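Local coordinates for hypothetical protein ta1320 (Thermoplasma acidophilum, PDB 1NE2) that is of uncharacterised function but probably acts as a methyltransferase of the Rossmann-like, AdoMet-dependent family, at residues I64-S69 / E75-F80. Residues are numbered along the deposited sequence; the frame is centred on the assembly and turned at random.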
ATOM      1  N   ILE B  64      13.799   2.124  -9.115  1.00 14.41           N
ATOM      2  CA  ILE B  64      14.702   1.139  -8.526  1.00 16.52           C
ATOM      3  C   ILE B  64      14.417   0.764  -7.065  1.00 17.76           C
ATOM      4  O   ILE B  64      14.418  -0.417  -6.718  1.00 16.23           O
ATOM      5  CB  ILE B  64      16.183   1.579  -8.670  1.00 17.97           C
ATOM      6  CG1 ILE B  64      17.099   0.434  -8.236  1.00 15.85           C
ATOM      7  CG2 ILE B  64      16.448   2.840  -7.862  1.00 20.73           C
ATOM      8  CD1 ILE B  64      18.583   0.704  -8.458  1.00 17.98           C
ATOM      9  N   LEU B  65      14.157   1.742  -6.205  1.00 15.11           N
ATOM     10  CA  LEU B  65      13.894   1.410  -4.805  1.00 14.34           C
ATOM     11  C   LEU B  65      12.549   0.705  -4.605  1.00 14.34           C
ATOM     12  O   LEU B  65      12.407  -0.125  -3.705  1.00 14.40           O
ATOM     13  CB  LEU B  65      13.983   2.664  -3.927  1.00 17.61           C
ATOM     14  CG  LEU B  65      15.360   3.344  -3.857  1.00 15.79           C
ATOM     15  CD1 LEU B  65      15.313   4.481  -2.833  1.00 17.53           C
ATOM     16  CD2 LEU B  65      16.433   2.343  -3.464  1.00 19.00           C
ATOM     17  N   ALA B  66      11.573   1.013  -5.455  1.00 15.57           N
ATOM     18  CA  ALA B  66      10.256   0.392  -5.355  1.00 15.51           C
ATOM     19  C   ALA B  66      10.343  -1.046  -5.851  1.00 16.37           C
ATOM     20  O   ALA B  66       9.823  -1.957  -5.213  1.00 16.74           O
ATOM     21  CB  ALA B  66       9.235   1.179  -6.186  1.00 16.41           C
ATOM     22  N   CYS B  67      10.998  -1.242  -6.994  1.00 16.54           N
ATOM     23  CA  CYS B  67      11.166  -2.578  -7.552  1.00 18.04           C
ATOM     24  C   CYS B  67      11.930  -3.436  -6.552  1.00 18.13           C
ATOM     25  O   CYS B  67      11.616  -4.612  -6.353  1.00 16.31           O
ATOM     26  CB  CYS B  67      11.955  -2.525  -8.866  1.00 21.67           C
ATOM     27  SG  CYS B  67      11.141  -1.692 -10.269  1.00 22.20           S
ATOM     28  N   GLY B  68      12.952  -2.845  -5.936  1.00 14.41           N
ATOM     29  CA  GLY B  68      13.746  -3.576  -4.964  1.00 14.06           C
ATOM     30  C   GLY B  68      12.929  -4.024  -3.765  1.00 15.56           C
ATOM     31  O   GLY B  68      13.113  -5.136  -3.246  1.00 14.01           O
ATOM     32  N   SER B  69      12.034  -3.155  -3.303  1.00 16.56           N
ATOM     33  CA  SER B  69      11.186  -3.487  -2.164  1.00 14.57           C
ATOM     34  C   SER B  69      10.286  -4.647  -2.545  1.00 15.81           C
ATOM     35  O   SER B  69      10.051  -5.543  -1.745  1.00 15.81           O
ATOM     36  CB  SER B  69      10.330  -2.286  -1.755  1.00 14.81           C
ATOM     37  OG  SER B  69      11.143  -1.225  -1.289  1.00 13.19           O
ATOM     38  N   GLU B  75       4.672  -6.832   1.052  1.00 13.34           N
ATOM     39  CA  GLU B  75       3.316  -7.302   0.825  1.00 16.16           C
ATOM     40  C   GLU B  75       2.649  -6.468  -0.264  1.00 16.13           C
ATOM     41  O   GLU B  75       1.908  -6.984  -1.096  1.00 17.70           O
ATOM     42  CB  GLU B  75       2.527  -7.231   2.126  1.00 13.94           C
ATOM     43  CG  GLU B  75       1.125  -7.790   2.028  1.00 13.95           C
ATOM     44  CD  GLU B  75       0.517  -7.956   3.396  1.00 16.53           C
ATOM     45  OE1 GLU B  75       0.898  -8.918   4.094  1.00 17.01           O
ATOM     46  OE2 GLU B  75      -0.315  -7.114   3.785  1.00 17.21           O
ATOM     47  N   SER B  76       2.909  -5.170  -0.247  1.00 16.85           N
ATOM     48  CA  SER B  76       2.370  -4.272  -1.261  1.00 17.27           C
ATOM     49  C   SER B  76       3.344  -3.125  -1.422  1.00 17.94           C
ATOM     50  O   SER B  76       3.963  -2.688  -0.451  1.00 18.44           O
ATOM     51  CB  SER B  76       0.984  -3.752  -0.850  1.00 20.98           C
ATOM     52  OG  SER B  76       1.001  -3.198   0.449  1.00 32.51           O
ATOM     53  N   VAL B  77       3.509  -2.655  -2.654  1.00 15.58           N
ATOM     54  CA  VAL B  77       4.418  -1.549  -2.906  1.00 14.39           C
ATOM     55  C   VAL B  77       3.721  -0.507  -3.767  1.00 15.47           C
ATOM     56  O   VAL B  77       3.139  -0.822  -4.805  1.00 16.21           O
ATOM     57  CB  VAL B  77       5.705  -2.001  -3.638  1.00 14.14           C
ATOM     58  CG1 VAL B  77       6.647  -0.812  -3.791  1.00 13.36           C
ATOM     59  CG2 VAL B  77       6.401  -3.125  -2.861  1.00 14.23           C
ATOM     60  N   THR B  78       3.772   0.737  -3.316  1.00 14.81           N
ATOM     61  CA  THR B  78       3.171   1.837  -4.048  1.00 14.53           C
ATOM     62  C   THR B  78       4.320   2.816  -4.264  1.00 14.31           C
ATOM     63  O   THR B  78       5.194   2.949  -3.412  1.00 14.75           O
ATOM     64  CB  THR B  78       2.021   2.457  -3.228  1.00 16.87           C
ATOM     65  OG1 THR B  78       0.931   1.522  -3.178  1.00 16.20           O
ATOM     66  CG2 THR B  78       1.550   3.768  -3.839  1.00 14.97           C
ATOM     67  N   ALA B  79       4.354   3.472  -5.414  1.00 14.03           N
ATOM     68  CA  ALA B  79       5.447   4.396  -5.694  1.00 13.02           C
ATOM     69  C   ALA B  79       4.942   5.516  -6.581  1.00 16.11           C
ATOM     70  O   ALA B  79       4.140   5.279  -7.474  1.00 19.14           O
ATOM     71  CB  ALA B  79       6.593   3.651  -6.384  1.00 15.72           C
ATOM     72  N   PHE B  80       5.423   6.731  -6.344  1.00 16.17           N
ATOM     73  CA  PHE B  80       4.971   7.868  -7.129  1.00 16.41           C
ATOM     74  C   PHE B  80       6.090   8.824  -7.505  1.00 18.50           C
ATOM     75  O   PHE B  80       7.140   8.872  -6.863  1.00 17.66           O
ATOM     76  CB  PHE B  80       3.890   8.625  -6.352  1.00 16.90           C
ATOM     77  CG  PHE B  80       4.402   9.333  -5.123  1.00 15.56           C
ATOM     78  CD1 PHE B  80       4.855  10.649  -5.197  1.00 17.44           C
ATOM     79  CD2 PHE B  80       4.413   8.686  -3.888  1.00 16.91           C
ATOM     80  CE1 PHE B  80       5.309  11.313  -4.054  1.00 19.06           C
ATOM     81  CE2 PHE B  80       4.862   9.337  -2.740  1.00 16.17           C
ATOM     82  CZ  PHE B  80       5.311  10.654  -2.823  1.00 16.82           C
TER
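No ring takes part where A66 and S69 meet V77 and A79; the flat groups here are backbone carbonyls. The carbonyl of A66 has the CG1 methyl of V77 against its oxygen, 3.7 Å from A66 O, while that of L65 is gripped from opposite faces of its plane by S69 N and S69 OG. The hydroxyl bond, 2.9 Å from S69 OG to L65 O, lies 21° off that plane and ties the serine oxygen back to its own helix, leaving S69 CB to meet V77 CG2 at 4.2 Å. The closest touch is methyl to methyl, A66 CB on A79 CB at 3.6 Å. V77 spans A66 and S69 with its two methyls, a chi1 of -176° setting CG1 opposite the backbone N and CG2 beside it. An alanine here is likely to open a gap beneath that turn, stripping A66 O and S69 CB of their methyl neighbours. The axes of 64-69 and 76-80 approach to 8.5 Å and run antiparallel (175°), as expected of the return leg in the beta-alpha-beta unit 54-58, 64-71, 76-81. F99 of the adjoining strand also packs on both alanines. On the strand's other face, T78 OG1 bonds S76 OG of the second subunit. The chemistry across the interface is thus purely van der Waals: small side chains let 64-69 and 75-80 pack closely with no hydrogen bond between these two segments, the serine hydroxyl being turned to L65 O of its own helix.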